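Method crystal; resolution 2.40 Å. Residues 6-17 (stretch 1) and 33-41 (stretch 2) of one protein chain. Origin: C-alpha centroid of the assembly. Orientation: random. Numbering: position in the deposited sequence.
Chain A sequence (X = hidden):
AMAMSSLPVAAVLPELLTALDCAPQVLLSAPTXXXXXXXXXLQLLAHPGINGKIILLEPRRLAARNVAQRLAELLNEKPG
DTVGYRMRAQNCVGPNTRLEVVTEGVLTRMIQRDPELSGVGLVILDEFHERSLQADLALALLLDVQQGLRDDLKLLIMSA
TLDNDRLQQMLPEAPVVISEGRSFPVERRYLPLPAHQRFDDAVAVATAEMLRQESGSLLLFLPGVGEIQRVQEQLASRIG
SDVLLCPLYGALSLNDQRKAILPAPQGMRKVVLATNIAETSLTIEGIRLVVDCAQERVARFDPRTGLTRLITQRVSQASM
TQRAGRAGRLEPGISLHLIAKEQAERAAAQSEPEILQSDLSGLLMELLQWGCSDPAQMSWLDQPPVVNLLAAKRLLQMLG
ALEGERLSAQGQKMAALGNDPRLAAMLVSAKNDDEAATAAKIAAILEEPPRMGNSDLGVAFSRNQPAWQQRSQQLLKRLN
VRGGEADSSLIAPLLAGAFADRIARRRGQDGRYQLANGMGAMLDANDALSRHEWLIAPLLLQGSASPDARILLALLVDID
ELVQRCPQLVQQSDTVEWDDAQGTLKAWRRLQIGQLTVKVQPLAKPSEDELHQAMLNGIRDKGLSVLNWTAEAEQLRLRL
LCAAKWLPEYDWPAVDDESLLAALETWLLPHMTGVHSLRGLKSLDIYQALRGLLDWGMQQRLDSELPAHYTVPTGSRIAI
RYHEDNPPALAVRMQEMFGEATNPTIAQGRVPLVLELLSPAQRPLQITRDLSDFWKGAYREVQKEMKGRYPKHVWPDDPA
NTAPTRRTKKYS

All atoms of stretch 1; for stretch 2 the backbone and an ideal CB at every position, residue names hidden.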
# COMPACT_ATOMS: atom_id res chain seq x y z
N SER A 6 35.24 -4.37 -28.90
CA SER A 6 35.27 -3.83 -27.54
C SER A 6 33.90 -3.25 -27.19
O SER A 6 33.46 -2.27 -27.80
CB SER A 6 36.39 -2.79 -27.39
OG SER A 6 35.91 -1.47 -27.54
N LEU A 7 33.22 -3.87 -26.23
CA LEU A 7 31.87 -3.49 -25.85
C LEU A 7 31.78 -2.02 -25.45
O LEU A 7 32.76 -1.46 -24.94
CB LEU A 7 31.37 -4.39 -24.72
CG LEU A 7 31.21 -5.86 -25.13
CD1 LEU A 7 30.85 -6.72 -23.93
CD2 LEU A 7 30.16 -5.99 -26.24
N PRO A 8 30.62 -1.38 -25.70
CA PRO A 8 30.44 0.06 -25.50
C PRO A 8 30.69 0.52 -24.07
O PRO A 8 30.99 1.70 -23.84
CB PRO A 8 28.97 0.28 -25.87
CG PRO A 8 28.65 -0.83 -26.80
CD PRO A 8 29.43 -2.00 -26.31
N VAL A 9 30.57 -0.40 -23.12
CA VAL A 9 30.84 -0.10 -21.72
C VAL A 9 32.34 0.17 -21.52
O VAL A 9 32.73 0.91 -20.62
CB VAL A 9 30.36 -1.25 -20.80
CG1 VAL A 9 30.58 -0.91 -19.34
CG2 VAL A 9 28.89 -1.52 -21.04
N ALA A 10 33.18 -0.42 -22.37
CA ALA A 10 34.61 -0.16 -22.30
C ALA A 10 34.90 1.31 -22.55
O ALA A 10 35.74 1.91 -21.88
CB ALA A 10 35.36 -1.01 -23.31
N ALA A 11 34.17 1.90 -23.49
CA ALA A 11 34.43 3.27 -23.94
C ALA A 11 34.01 4.31 -22.90
O ALA A 11 34.26 5.50 -23.08
CB ALA A 11 33.72 3.54 -25.27
N VAL A 12 33.38 3.86 -21.82
CA VAL A 12 32.87 4.77 -20.82
C VAL A 12 33.58 4.53 -19.48
O VAL A 12 33.46 5.32 -18.54
CB VAL A 12 31.33 4.62 -20.69
CG1 VAL A 12 30.95 3.32 -20.00
CG2 VAL A 12 30.72 5.82 -19.98
N LEU A 13 34.36 3.45 -19.43
CA LEU A 13 35.07 3.02 -18.21
C LEU A 13 36.00 4.06 -17.56
O LEU A 13 36.00 4.19 -16.34
CB LEU A 13 35.89 1.75 -18.52
CG LEU A 13 36.79 1.24 -17.39
CD1 LEU A 13 35.97 0.89 -16.15
CD2 LEU A 13 37.58 0.04 -17.87
N PRO A 14 36.80 4.78 -18.36
CA PRO A 14 37.66 5.77 -17.70
C PRO A 14 36.87 6.86 -16.98
O PRO A 14 37.25 7.24 -15.87
CB PRO A 14 38.48 6.36 -18.86
CG PRO A 14 38.46 5.29 -19.91
CD PRO A 14 37.10 4.69 -19.81
N GLU A 15 35.80 7.35 -17.59
CA GLU A 15 34.92 8.34 -16.94
C GLU A 15 34.37 7.80 -15.63
O GLU A 15 34.20 8.55 -14.66
CB GLU A 15 33.78 8.73 -17.88
CG GLU A 15 32.72 9.63 -17.23
CD GLU A 15 31.67 10.10 -18.22
OE1 GLU A 15 31.26 9.31 -19.09
OE2 GLU A 15 31.25 11.28 -18.12
N LEU A 16 34.10 6.50 -15.60
CA LEU A 16 33.52 5.83 -14.44
C LEU A 16 34.52 5.71 -13.28
O LEU A 16 34.17 5.94 -12.12
CB LEU A 16 33.02 4.44 -14.82
CG LEU A 16 32.01 3.84 -13.84
CD1 LEU A 16 30.76 4.70 -13.79
CD2 LEU A 16 31.67 2.41 -14.23
N LEU A 17 35.75 5.35 -13.61
CA LEU A 17 36.79 5.21 -12.60
C LEU A 17 37.04 6.55 -11.92
O LEU A 17 37.18 6.61 -10.70
CB LEU A 17 38.07 4.66 -13.21
CG LEU A 17 37.93 3.28 -13.84
CD1 LEU A 17 39.27 2.79 -14.36
CD2 LEU A 17 37.37 2.31 -12.84
N UNK A 33 22.60 -5.09 -23.20
CA UNK A 33 23.51 -5.99 -23.89
C UNK A 33 24.88 -5.38 -24.08
O UNK A 33 25.74 -5.97 -24.73
CB UNK A 33 22.93 -6.39 -25.25
N UNK A 34 25.08 -4.20 -23.50
CA UNK A 34 26.34 -3.48 -23.67
C UNK A 34 27.45 -4.12 -22.84
O UNK A 34 28.63 -3.85 -23.05
CB UNK A 34 26.17 -2.01 -23.28
N UNK A 35 27.07 -4.98 -21.90
CA UNK A 35 28.04 -5.71 -21.10
C UNK A 35 28.28 -5.07 -19.74
O UNK A 35 29.29 -5.37 -19.09
CB UNK A 35 29.36 -5.82 -21.86
N UNK A 36 27.37 -4.21 -19.31
CA UNK A 36 27.53 -3.52 -18.03
C UNK A 36 27.54 -4.52 -16.88
O UNK A 36 28.12 -4.27 -15.83
CB UNK A 36 26.41 -2.49 -17.83
N UNK A 37 26.90 -5.67 -17.10
CA UNK A 37 26.79 -6.73 -16.10
C UNK A 37 27.85 -7.82 -16.30
O UNK A 37 28.45 -8.32 -15.35
CB UNK A 37 25.39 -7.35 -16.15
N UNK A 38 28.07 -8.18 -17.57
CA UNK A 38 28.90 -9.32 -17.93
C UNK A 38 30.34 -8.92 -18.24
O UNK A 38 31.11 -9.72 -18.78
CB UNK A 38 28.29 -10.04 -19.13
N UNK A 39 30.71 -7.70 -17.91
CA UNK A 39 32.07 -7.26 -18.14
C UNK A 39 32.51 -6.32 -17.05
O UNK A 39 33.41 -6.65 -16.29
CB UNK A 39 32.20 -6.59 -19.51
N UNK A 40 31.85 -5.17 -16.97
CA UNK A 40 32.29 -4.06 -16.11
C UNK A 40 32.74 -4.40 -14.67
O UNK A 40 33.69 -3.79 -14.16
CB UNK A 40 31.14 -3.05 -16.02
N UNK A 41 32.08 -5.37 -13.99
CA UNK A 41 32.54 -5.72 -12.64
C UNK A 41 34.03 -6.06 -12.49
O UNK A 41 34.67 -5.52 -11.59
CB UNK A 41 31.72 -6.92 -12.15

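At position 33 the ideal CB has nothing of stretch 1 within 5.5 Å, so there is room for many side chains. The residue is Gly33.

Position 34 runs beside Pro8, with the two CA atoms 5.7 Å apart and the bond from CA to CB pointing sideways. The ideal CB is already 3.6 Å from Val9 CG2 and 4.4 Å from Pro8 CB. The surroundings are apolar and close, so a small apolar side chain suits best. The residue is Ala34, whose methyl packs on Val9 and Pro8. Its carbonyl is also covered by stretch 1: Val9 CG2 lies 3.1 Å and Leu7 CB 3.3 Å from Ala34 O.

Position 35 has phi 98° and psi 18°. A CB here would be jammed against the carbonyl O of position 34 and would lie 2.7 Å from Leu7 CD1, a clash. Both facts call for glycine. The residue is Gly35, and Leu7 CD1 sits 4.1 Å from Gly35 CA.

Position 36 points sideways, its ideal CB 4.2 Å from Val9 CG2. Stretch 1 offers only a methyl near the base, so a long side chain of several kinds could pass by and lead away. The residue is Lys36. Its end turns from stretch 1.

Position 37 points away, and stretch 1 sets no preference. The residue is Ser37. Ser37 OG accepts a weak hydrogen bond from Lys36 NZ at 3.5 Å.

Position 38 points sideways with no near neighbour in stretch 1, so many side chains would fit. The residue is Thr38.

Position 39 points toward stretch 1, with its ideal CB 4.6 Å from Leu7 CD1. Farther out lie the backbone of Val9 and Ala10 and the side chain of Leu13. A large side chain is needed to reach them; an aromatic or a long aliphatic would serve. The residue is Trp39. Trp39 CZ3 is 3.7 Å from Ala10 CA, and Trp39 CH2 is 3.9 Å from Ala10 CB and 4.2 Å from Leu13 CD2.

Position 40 also points toward stretch 1, its ideal CB 4.0 Å from Val9 CG1. Val9, Leu13 and Leu16 offer an apolar pocket without donors or charges. Leucine, isoleucine or methionine would be reasonable. The residue is Leu40. Leu40 CD2 meets Leu16 CD2 at 3.6 Å and Val9 CG1 at 3.7 Å, while Leu40 CD1 meets Leu13 CD1 at 3.7 Å.

Position 41 is out of reach of stretch 1. Its phi of -53° is compatible with proline among others. The residue is Pro41.

Stretch 2 33-41: GAGKSTWLP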
# COMPACT_ATOMS: atom_id res chain seq x y z
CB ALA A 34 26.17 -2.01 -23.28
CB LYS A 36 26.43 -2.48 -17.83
CG LYS A 36 25.01 -3.05 -17.85
CD LYS A 36 23.98 -1.97 -17.53
CE LYS A 36 22.56 -2.49 -17.74
NZ LYS A 36 22.30 -3.68 -16.91
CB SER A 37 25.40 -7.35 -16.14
OG SER A 37 24.39 -6.36 -16.26
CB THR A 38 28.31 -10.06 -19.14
OG1 THR A 38 28.03 -9.12 -20.19
CG2 THR A 38 27.02 -10.77 -18.74
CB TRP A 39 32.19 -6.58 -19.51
CG TRP A 39 33.60 -6.37 -19.94
CD1 TRP A 39 34.45 -7.32 -20.42
CD2 TRP A 39 34.34 -5.14 -19.95
NE1 TRP A 39 35.67 -6.77 -20.72
CE2 TRP A 39 35.62 -5.42 -20.45
CE3 TRP A 39 34.03 -3.82 -19.59
CZ2 TRP A 39 36.61 -4.44 -20.59
CZ3 TRP A 39 35.02 -2.84 -19.74
CH2 TRP A 39 36.29 -3.16 -20.23
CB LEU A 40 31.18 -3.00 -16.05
CG LEU A 40 31.56 -1.67 -15.40
CD1 LEU A 40 32.91 -1.15 -15.89
CD2 LEU A 40 30.48 -0.64 -15.66
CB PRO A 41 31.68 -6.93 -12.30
CG PRO A 41 30.42 -6.67 -12.99
CD PRO A 41 30.79 -6.01 -14.29
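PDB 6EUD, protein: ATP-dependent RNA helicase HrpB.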